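Local coordinates for protein ADP-ribosylglycohydrolase (Thermus thermophilus, PDB 2YZV) that belongs to the ADP-ribosylglycohydrolase family and folds into an all-helical, strand-free structure that carries two magnesium ions, at residues Leu174-Glu177 and Ala178-Ala182; His281-Glu284 and Glu285-Leu289; Ala292-Arg295 and Met296-Ser300. All coordinates share one frame; numbering follows the deposited sequence.

Contact 1: residues Leu174-Glu177 and Ala178-Ala182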
ATOM      1  N   LEU A 174      -5.913   8.212   5.279  1.00  8.64           N
ATOM      2  CA  LEU A 174      -4.875   8.990   4.615  1.00  8.17           C
ATOM      3  C   LEU A 174      -5.078   9.045   3.107  1.00  7.16           C
ATOM      4  O   LEU A 174      -4.983  10.112   2.495  1.00  8.95           O
ATOM      5  CB  LEU A 174      -3.493   8.399   4.910  1.00  8.44           C
ATOM      6  CG  LEU A 174      -2.932   8.663   6.307  1.00  8.93           C
ATOM      7  CD1 LEU A 174      -1.751   7.736   6.567  1.00  9.27           C
ATOM      8  CD2 LEU A 174      -2.508  10.123   6.427  1.00  9.87           C
ATOM      9  N   LEU A 175      -5.352   7.893   2.502  1.00  8.47           N
ATOM     10  CA  LEU A 175      -5.545   7.859   1.063  1.00  8.47           C
ATOM     11  C   LEU A 175      -6.789   8.629   0.641  1.00 10.00           C
ATOM     12  O   LEU A 175      -6.747   9.372  -0.331  1.00 10.49           O
ATOM     13  CB  LEU A 175      -5.608   6.412   0.561  1.00 10.36           C
ATOM     14  CG  LEU A 175      -4.307   5.614   0.727  1.00 10.36           C
ATOM     15  CD1 LEU A 175      -4.467   4.262   0.052  1.00 12.69           C
ATOM     16  CD2 LEU A 175      -3.134   6.377   0.108  1.00 11.84           C
ATOM     17  N   ARG A 176      -7.889   8.462   1.369  1.00  9.82           N
ATOM     18  CA  ARG A 176      -9.114   9.182   1.023  1.00  9.14           C
ATOM     19  C   ARG A 176      -8.866  10.688   1.070  1.00  9.51           C
ATOM     20  O   ARG A 176      -9.214  11.414   0.137  1.00  9.53           O
ATOM     21  CB  ARG A 176     -10.251   8.833   1.986  1.00 10.98           C
ATOM     22  CG  ARG A 176     -11.586   9.477   1.599  1.00 12.74           C
ATOM     23  CD  ARG A 176     -12.632   9.279   2.682  1.00 12.25           C
ATOM     24  NE  ARG A 176     -12.331  10.082   3.863  1.00 16.58           N
ATOM     25  CZ  ARG A 176     -12.946   9.952   5.032  1.00 20.37           C
ATOM     26  NH1 ARG A 176     -13.899   9.041   5.180  1.00 22.96           N
ATOM     27  NH2 ARG A 176     -12.617  10.738   6.049  1.00 20.66           N
ATOM     28  N   GLU A 177      -8.260  11.156   2.156  1.00 10.40           N
ATOM     29  CA  GLU A 177      -7.986  12.583   2.306  1.00 10.05           C
ATOM     30  C   GLU A 177      -7.028  13.095   1.243  1.00 11.01           C
ATOM     31  O   GLU A 177      -7.220  14.185   0.694  1.00 11.40           O
ATOM     32  CB  GLU A 177      -7.432  12.869   3.703  1.00 11.94           C
ATOM     33  CG  GLU A 177      -8.440  12.607   4.805  1.00 15.18           C
ATOM     34  CD  GLU A 177      -9.699  13.433   4.636  1.00 17.20           C
ATOM     35  OE1 GLU A 177      -9.617  14.673   4.755  1.00 18.36           O
ATOM     36  OE2 GLU A 177     -10.766  12.841   4.379  1.00 18.15           O
ATOM     37  N   ALA A 178      -5.990  12.318   0.948  1.00  9.77           N
ATOM     38  CA  ALA A 178      -5.031  12.730  -0.063  1.00 10.77           C
ATOM     39  C   ALA A 178      -5.703  12.848  -1.430  1.00 11.00           C
ATOM     40  O   ALA A 178      -5.456  13.801  -2.169  1.00 11.37           O
ATOM     41  CB  ALA A 178      -3.866  11.737  -0.124  1.00 10.37           C
ATOM     42  N   LEU A 179      -6.557  11.882  -1.766  1.00 11.14           N
ATOM     43  CA  LEU A 179      -7.252  11.897  -3.053  1.00 11.04           C
ATOM     44  C   LEU A 179      -8.168  13.107  -3.176  1.00 12.24           C
ATOM     45  O   LEU A 179      -8.458  13.568  -4.283  1.00 13.46           O
ATOM     46  CB  LEU A 179      -8.075  10.621  -3.230  1.00 11.85           C
ATOM     47  CG  LEU A 179      -7.286   9.328  -3.450  1.00 10.26           C
ATOM     48  CD1 LEU A 179      -8.238   8.139  -3.404  1.00 11.68           C
ATOM     49  CD2 LEU A 179      -6.546   9.385  -4.785  1.00 11.46           C
ATOM     50  N   ARG A 180      -8.615  13.613  -2.035  1.00 12.33           N
ATOM     51  CA  ARG A 180      -9.507  14.763  -2.012  1.00 13.36           C
ATOM     52  C   ARG A 180      -8.770  16.092  -1.968  1.00 14.63           C
ATOM     53  O   ARG A 180      -9.390  17.152  -1.868  1.00 16.43           O
ATOM     54  CB  ARG A 180     -10.474  14.637  -0.839  1.00 12.12           C
ATOM     55  CG  ARG A 180     -11.477  13.517  -1.056  1.00 14.22           C
ATOM     56  CD  ARG A 180     -12.398  13.318   0.126  1.00 13.99           C
ATOM     57  NE  ARG A 180     -13.466  12.383  -0.206  1.00 15.74           N
ATOM     58  CZ  ARG A 180     -14.430  12.019   0.631  1.00 14.90           C
ATOM     59  NH1 ARG A 180     -14.461  12.513   1.862  1.00 16.79           N
ATOM     60  NH2 ARG A 180     -15.370  11.169   0.232  1.00 18.12           N
ATOM     61  N   GLY A 181      -7.445  16.032  -2.047  1.00 13.62           N
ATOM     62  CA  GLY A 181      -6.653  17.244  -2.053  1.00 13.64           C
ATOM     63  C   GLY A 181      -6.190  17.797  -0.723  1.00 13.54           C
ATOM     64  O   GLY A 181      -5.707  18.929  -0.665  1.00 14.46           O
ATOM     65  N   ALA A 182      -6.324  17.022   0.347  1.00 13.55           N
ATOM     66  CA  ALA A 182      -5.890  17.492   1.657  1.00 13.46           C
ATOM     67  C   ALA A 182      -4.390  17.784   1.635  1.00 13.69           C
ATOM     68  O   ALA A 182      -3.614  17.060   1.008  1.00 15.03           O
ATOM     69  CB  ALA A 182      -6.207  16.447   2.725  1.00 14.89           C
TER
HETATM   70  O   HOH W   1     -12.772  14.493   3.363  1.00 20.84           O

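Contact 2: residues His281-Glu284 and Glu285-Leu289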
ATOM      1  N   HIS A 281       6.277  -2.891 -15.085  1.00 12.95           N
ATOM      2  CA  HIS A 281       5.582  -4.040 -15.658  1.00 13.40           C
ATOM      3  C   HIS A 281       4.064  -3.863 -15.516  1.00 13.83           C
ATOM      4  O   HIS A 281       3.571  -3.532 -14.440  1.00 12.25           O
ATOM      5  CB  HIS A 281       6.021  -5.323 -14.943  1.00 15.81           C
ATOM      6  CG  HIS A 281       5.477  -6.575 -15.557  1.00 18.39           C
ATOM      7  ND1 HIS A 281       5.230  -7.715 -14.822  1.00 19.34           N
ATOM      8  CD2 HIS A 281       5.141  -6.871 -16.834  1.00 18.92           C
ATOM      9  CE1 HIS A 281       4.763  -8.658 -15.621  1.00 19.14           C
ATOM     10  NE2 HIS A 281       4.698  -8.171 -16.847  1.00 19.98           N
ATOM     11  N   LEU A 282       3.338  -4.088 -16.608  1.00 13.53           N
ATOM     12  CA  LEU A 282       1.878  -3.966 -16.639  1.00 13.70           C
ATOM     13  C   LEU A 282       1.360  -2.564 -16.321  1.00 13.49           C
ATOM     14  O   LEU A 282       0.273  -2.404 -15.765  1.00 13.46           O
ATOM     15  CB  LEU A 282       1.236  -4.982 -15.688  1.00 15.67           C
ATOM     16  CG  LEU A 282       1.611  -6.450 -15.920  1.00 17.76           C
ATOM     17  CD1 LEU A 282       0.775  -7.337 -15.008  1.00 18.71           C
ATOM     18  CD2 LEU A 282       1.374  -6.824 -17.375  1.00 19.27           C
ATOM     19  N   ARG A 283       2.145  -1.558 -16.683  1.00 12.82           N
ATOM     20  CA  ARG A 283       1.787  -0.161 -16.471  1.00 11.54           C
ATOM     21  C   ARG A 283       0.389   0.142 -17.017  1.00 12.97           C
ATOM     22  O   ARG A 283      -0.476   0.665 -16.309  1.00 11.96           O
ATOM     23  CB  ARG A 283       2.808   0.724 -17.184  1.00 12.55           C
ATOM     24  CG  ARG A 283       2.500   2.205 -17.161  1.00 14.78           C
ATOM     25  CD  ARG A 283       3.315   2.898 -18.237  1.00 17.00           C
ATOM     26  NE  ARG A 283       3.172   4.348 -18.213  1.00 19.10           N
ATOM     27  CZ  ARG A 283       3.781   5.163 -19.068  1.00 20.17           C
ATOM     28  NH1 ARG A 283       4.569   4.660 -20.011  1.00 21.33           N
ATOM     29  NH2 ARG A 283       3.612   6.476 -18.976  1.00 21.05           N
ATOM     30  N   GLU A 284       0.171  -0.187 -18.287  1.00 12.79           N
ATOM     31  CA  GLU A 284      -1.114   0.077 -18.928  1.00 13.78           C
ATOM     32  C   GLU A 284      -2.295  -0.645 -18.290  1.00 13.66           C
ATOM     33  O   GLU A 284      -3.385  -0.082 -18.180  1.00 14.25           O
ATOM     34  CB  GLU A 284      -1.049  -0.274 -20.419  1.00 14.60           C
ATOM     35  CG  GLU A 284      -0.155   0.630 -21.263  1.00 17.77           C
ATOM     36  CD  GLU A 284       1.327   0.392 -21.035  1.00 19.37           C
ATOM     37  OE1 GLU A 284       1.695  -0.696 -20.543  1.00 21.54           O
ATOM     38  OE2 GLU A 284       2.129   1.290 -21.370  1.00 22.06           O
ATOM     39  N   GLU A 285      -2.096  -1.891 -17.877  1.00 13.36           N
ATOM     40  CA  GLU A 285      -3.176  -2.638 -17.250  1.00 15.20           C
ATOM     41  C   GLU A 285      -3.565  -1.982 -15.931  1.00 13.71           C
ATOM     42  O   GLU A 285      -4.745  -1.920 -15.579  1.00 15.74           O
ATOM     43  CB  GLU A 285      -2.765  -4.096 -17.014  1.00 16.76           C
ATOM     44  CG  GLU A 285      -2.694  -4.938 -18.284  1.00 21.00           C
ATOM     45  CD  GLU A 285      -1.379  -4.801 -19.035  1.00 22.93           C
ATOM     46  OE1 GLU A 285      -0.635  -3.828 -18.791  1.00 22.55           O
ATOM     47  OE2 GLU A 285      -1.093  -5.672 -19.885  1.00 26.03           O
ATOM     48  N   MET A 286      -2.573  -1.481 -15.201  1.00 13.74           N
ATOM     49  CA  MET A 286      -2.857  -0.827 -13.933  1.00 12.90           C
ATOM     50  C   MET A 286      -3.565   0.505 -14.136  1.00 13.18           C
ATOM     51  O   MET A 286      -4.449   0.868 -13.361  1.00 13.85           O
ATOM     52  CB  MET A 286      -1.569  -0.637 -13.133  1.00 13.94           C
ATOM     53  CG  MET A 286      -1.011  -1.951 -12.627  1.00 16.13           C
ATOM     54  SD  MET A 286       0.310  -1.723 -11.427  1.00 17.03           S
ATOM     55  CE  MET A 286       1.742  -1.774 -12.494  1.00 20.44           C
ATOM     56  N   GLU A 287      -3.187   1.231 -15.184  1.00 13.88           N
ATOM     57  CA  GLU A 287      -3.818   2.514 -15.474  1.00 14.28           C
ATOM     58  C   GLU A 287      -5.295   2.283 -15.774  1.00 14.83           C
ATOM     59  O   GLU A 287      -6.158   3.034 -15.319  1.00 13.76           O
ATOM     60  CB  GLU A 287      -3.136   3.179 -16.672  1.00 15.36           C
ATOM     61  CG  GLU A 287      -1.719   3.643 -16.384  1.00 17.20           C
ATOM     62  CD  GLU A 287      -1.015   4.166 -17.618  1.00 20.45           C
ATOM     63  OE1 GLU A 287      -0.816   3.375 -18.565  1.00 20.53           O
ATOM     64  OE2 GLU A 287      -0.659   5.364 -17.639  1.00 20.34           O
ATOM     65  N   ALA A 288      -5.574   1.232 -16.538  1.00 14.81           N
ATOM     66  CA  ALA A 288      -6.946   0.884 -16.890  1.00 15.74           C
ATOM     67  C   ALA A 288      -7.740   0.524 -15.637  1.00 15.25           C
ATOM     68  O   ALA A 288      -8.879   0.963 -15.472  1.00 15.57           O
ATOM     69  CB  ALA A 288      -6.951  -0.283 -17.866  1.00 16.76           C
ATOM     70  N   LEU A 289      -7.138  -0.268 -14.753  1.00 14.38           N
ATOM     71  CA  LEU A 289      -7.812  -0.661 -13.518  1.00 14.23           C
ATOM     72  C   LEU A 289      -8.089   0.546 -12.627  1.00 14.46           C
ATOM     73  O   LEU A 289      -9.186   0.682 -12.082  1.00 14.59           O
ATOM     74  CB  LEU A 289      -6.967  -1.681 -12.737  1.00 14.95           C
ATOM     75  CG  LEU A 289      -6.848  -3.098 -13.300  1.00 15.38           C
ATOM     76  CD1 LEU A 289      -5.794  -3.878 -12.522  1.00 17.43           C
ATOM     77  CD2 LEU A 289      -8.200  -3.797 -13.220  1.00 17.56           C
TER
HETATM   78  O   HOH W   2       1.720   5.754 -16.338  1.00 21.22           O
HETATM   79  O   HOH W   3       1.284  -3.319 -20.609  1.00 28.97           O

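Contact 3: residues Ala292-Arg295 and Met296-Ser300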
ATOM      1  N   ALA A 292     -10.937   2.493 -13.976  1.00 17.88           N
ATOM      2  CA  ALA A 292     -12.181   1.746 -13.809  1.00 16.62           C
ATOM      3  C   ALA A 292     -12.668   1.850 -12.364  1.00 17.47           C
ATOM      4  O   ALA A 292     -13.855   2.066 -12.106  1.00 17.88           O
ATOM      5  CB  ALA A 292     -11.970   0.285 -14.191  1.00 18.67           C
ATOM      6  N   LEU A 293     -11.744   1.706 -11.419  1.00 15.45           N
ATOM      7  CA  LEU A 293     -12.095   1.794 -10.008  1.00 13.95           C
ATOM      8  C   LEU A 293     -12.591   3.193  -9.652  1.00 14.52           C
ATOM      9  O   LEU A 293     -13.547   3.344  -8.892  1.00 14.20           O
ATOM     10  CB  LEU A 293     -10.883   1.425  -9.143  1.00 14.41           C
ATOM     11  CG  LEU A 293     -10.427  -0.037  -9.219  1.00 13.57           C
ATOM     12  CD1 LEU A 293      -9.023  -0.165  -8.643  1.00 14.57           C
ATOM     13  CD2 LEU A 293     -11.404  -0.935  -8.472  1.00 14.63           C
ATOM     14  N   TYR A 294     -11.947   4.215 -10.207  1.00 15.11           N
ATOM     15  CA  TYR A 294     -12.346   5.588  -9.935  1.00 16.49           C
ATOM     16  C   TYR A 294     -13.752   5.863 -10.471  1.00 18.73           C
ATOM     17  O   TYR A 294     -14.574   6.478  -9.793  1.00 19.38           O
ATOM     18  CB  TYR A 294     -11.336   6.561 -10.551  1.00 16.97           C
ATOM     19  CG  TYR A 294     -11.678   8.021 -10.362  1.00 15.69           C
ATOM     20  CD1 TYR A 294     -12.133   8.502  -9.131  1.00 17.85           C
ATOM     21  CD2 TYR A 294     -11.543   8.926 -11.413  1.00 18.98           C
ATOM     22  CE1 TYR A 294     -12.449   9.850  -8.956  1.00 18.43           C
ATOM     23  CE2 TYR A 294     -11.850  10.276 -11.248  1.00 20.74           C
ATOM     24  CZ  TYR A 294     -12.305  10.729 -10.019  1.00 19.87           C
ATOM     25  OH  TYR A 294     -12.621  12.060  -9.857  1.00 22.97           O
ATOM     26  N   ARG A 295     -14.031   5.397 -11.683  1.00 20.66           N
ATOM     27  CA  ARG A 295     -15.348   5.599 -12.283  1.00 22.32           C
ATOM     28  C   ARG A 295     -16.399   4.905 -11.424  1.00 22.21           C
ATOM     29  O   ARG A 295     -17.541   5.354 -11.330  1.00 23.28           O
ATOM     30  CB  ARG A 295     -15.379   5.022 -13.701  1.00 24.02           C
ATOM     31  CG  ARG A 295     -14.271   5.549 -14.603  1.00 30.24           C
ATOM     32  CD  ARG A 295     -14.224   4.800 -15.929  1.00 34.35           C
ATOM     33  NE  ARG A 295     -15.246   5.259 -16.865  1.00 39.64           N
ATOM     34  CZ  ARG A 295     -15.223   6.443 -17.471  1.00 42.12           C
ATOM     35  NH1 ARG A 295     -14.228   7.289 -17.241  1.00 43.25           N
ATOM     36  NH2 ARG A 295     -16.194   6.782 -18.310  1.00 43.38           N
ATOM     37  N   MET A 296     -15.995   3.807 -10.796  1.00 22.61           N
ATOM     38  CA  MET A 296     -16.877   3.035  -9.935  1.00 21.60           C
ATOM     39  C   MET A 296     -17.258   3.839  -8.690  1.00 22.05           C
ATOM     40  O   MET A 296     -18.371   3.716  -8.177  1.00 23.05           O
ATOM     41  CB  MET A 296     -16.178   1.734  -9.528  1.00 22.87           C
ATOM     42  CG  MET A 296     -17.044   0.750  -8.765  1.00 23.40           C
ATOM     43  SD  MET A 296     -16.151  -0.784  -8.414  1.00 23.04           S
ATOM     44  CE  MET A 296     -16.968  -1.325  -6.909  1.00 21.86           C
ATOM     45  N   SER A 297     -16.335   4.670  -8.216  1.00 21.66           N
ATOM     46  CA  SER A 297     -16.574   5.482  -7.027  1.00 22.26           C
ATOM     47  C   SER A 297     -17.512   6.648  -7.308  1.00 25.39           C
ATOM     48  O   SER A 297     -18.108   7.205  -6.387  1.00 23.00           O
ATOM     49  CB  SER A 297     -15.254   6.035  -6.480  1.00 21.65           C
ATOM     50  OG  SER A 297     -14.763   7.095  -7.287  1.00 21.94           O
ATOM     51  N   MET A 298     -17.632   7.019  -8.578  1.00 28.43           N
ATOM     52  CA  MET A 298     -18.485   8.135  -8.966  1.00 33.49           C
ATOM     53  C   MET A 298     -19.900   7.687  -9.311  1.00 35.61           C
ATOM     54  O   MET A 298     -20.812   8.508  -9.407  1.00 36.25           O
ATOM     55  CB  MET A 298     -17.867   8.871 -10.158  1.00 35.77           C
ATOM     56  CG  MET A 298     -16.452   9.374  -9.902  1.00 38.72           C
ATOM     57  SD  MET A 298     -15.780  10.362 -11.256  1.00 43.71           S
ATOM     58  CE  MET A 298     -15.221   9.081 -12.375  1.00 42.62           C
ATOM     59  N   ALA A 299     -20.076   6.383  -9.494  1.00 38.12           N
ATOM     60  CA  ALA A 299     -21.380   5.826  -9.830  1.00 40.93           C
ATOM     61  C   ALA A 299     -22.124   5.371  -8.577  1.00 42.63           C
ATOM     62  O   ALA A 299     -22.008   5.992  -7.520  1.00 43.30           O
ATOM     63  CB  ALA A 299     -21.210   4.656 -10.794  1.00 40.75           C
ATOM     64  N   SER A 300     -22.882   4.285  -8.715  1.00 45.19           N
ATOM     65  CA  SER A 300     -23.671   3.699  -7.629  1.00 46.95           C
ATOM     66  C   SER A 300     -23.360   4.250  -6.239  1.00 47.65           C
ATOM     67  O   SER A 300     -24.294   4.778  -5.600  1.00 48.23           O
ATOM     68  CB  SER A 300     -23.490   2.179  -7.622  1.00 47.54           C
ATOM     69  OG  SER A 300     -24.224   1.584  -6.566  1.00 49.67           O
TER

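Contact 1: residues Leu174-Glu177 and Ala178-Ala182
Arg176 and Arg180 sit one turn apart near the end of helix 162-179, and their guanidinium planes are almost parallel, 9° apart. CD of Arg176 lies over one face of the Arg180 guanidinium, toward its rim. Arg176 NE comes within 3.8 Å of Arg180 NH1, so two like charges are close. Glu177 probably eases this. Arg176 makes a side-on salt bridge to Glu177, with NE and NH2 both bonded to the single oxygen OE2, NE at 3.2 Å. A bend at chi3 (71°) turns the Arg176 guanidinium so that its edge meets that carboxylate. The same OE2 accepts a hydrogen bond from a water at 2.8 Å, and this water accepts from Arg180 NH1 in the guanidinium plane. Arg180 also forms a salt bridge to Glu142 and a hydrogen bond to Asn143.

The helix ends here in a Schellman motif. Gly181 has a positive phi of 90°. Its N bonds back to Ala178 O, and Ala182 N returns to Glu177 O at 3.0 Å. Ala182 CB packs on Glu177 CB at 3.9 Å, beside the closing turn.

The other side of the helix is apolar and buried. Leu174 and Ala178 touch Leu187 of helix 184-189. Leu175 and Leu179 rest on Val138 of helix 135-141, and Ala178 and Leu179 meet Ala265 of helix 252-267.

Contact 2: residues His281-Glu284 and Glu285-Leu289
The start of helix 283-298 is built here, with Leu282 at the N-cap position and Glu285 folded back over it. Leu282 offers no side-chain acceptor to the first turn. Its carbonyl opens the helical pattern instead, with Met286 N bonded to Leu282 O at 3.0 Å. The Glu285 chain bends at chi2 (84°), which brings its carboxylate back beside the cap residue. Its OE1 lies 3.3 Å from Leu282 CA, and its OE2 lies 3.7 Å from Leu282 CD2. A water donates to both Glu284 OE1 and Glu285 OE1, bridging two like charges. The acidic residues of the first turn would probably interact favourably with the positive end of the helix dipole.

On the next flank Arg283 and Glu287 are one turn apart. Their flat groups are 23° from parallel. The charged atoms do not touch, since Arg283 NE stays 4.0 Å from Glu287 OE2. A second water joins them. It lies in the guanidinium plane, accepts from Arg283 NE at 2.8 Å and donates to Glu287 OE2 at 2.7 Å. Glu284 runs beside Glu287 and points the same way, with their carboxylates 79° apart.

Met286 is buried. Its chain bends at chi3, and CE reaches back toward His281 O, which also accepts a bond from Trp55 NE1. The Met286 side chain packs on Phe15 and Leu16 of helix 4-26 and on Leu63 of helix 57-72. A buried methionine on one side and charged, water-linked side chains on the other make this an amphipathic helix N-terminus at the surface.

Contact 3: residues Ala292-Arg295 and Met296-Ser300
Tyr294 O is gripped by Ser297 OG at 2.6 Å, the shortest polar bond between the two segments. The hydroxyl lies in the carbonyl plane, on a lone pair. A chi1 of 75° places OG between the backbone N and the carbonyl carbon of Ser297 and turns it back along the helix. Ser297 N and Met298 N add weak bonds to the same oxygen.

The Tyr294 ring is covered on one face by Met298. The sulfur SD sits 4.0 Å from the ring centroid, 24° off the normal. CE lies 3.9 Å from the same centroid, over the same face. This is a Met-aromatic contact with a CH-pi component, made across one turn at the C-terminal end of helix 283-298. A bend at chi3 (-82°) lays CE over the ring beside the sulfur. CE also reaches Arg295 CA at 3.5 Å.

Met298 N bonds to Arg295 O at 3.2 Å from well above the carbonyl plane, and Ala299 N adds a weak bond to that oxygen.

Tyr294 also packs on Arg7, Gln8 and Arg11 of helix 4-26. Leu293, buried, is wedged against Ala66 and Leu70 of helix 57-72 and Leu139 of helix 135-141.

Contacts 2 and 3 are the two ends of helix 283-298, with centres about 17 Å apart. Contact 1 ends another helix, 162-179. Its centre is about 16 Å from that of contact 3, without touch. Contacts 1 and 3 both border helix 135-141, and Asn143 bonds to Arg180 and, weakly, to Ser297. Contacts 2 and 3 share helices 4-26 and 57-72. Contact 2 is the surface contact, at a helix start, and its charged side chains are linked through water. Contacts 1 and 3 are partly buried helix ends. Contact 1 has a Schellman glycine and two arginines tied to a glutamate, one directly and one through water; contact 3 has a serine hydroxyl and sulfur over a ring.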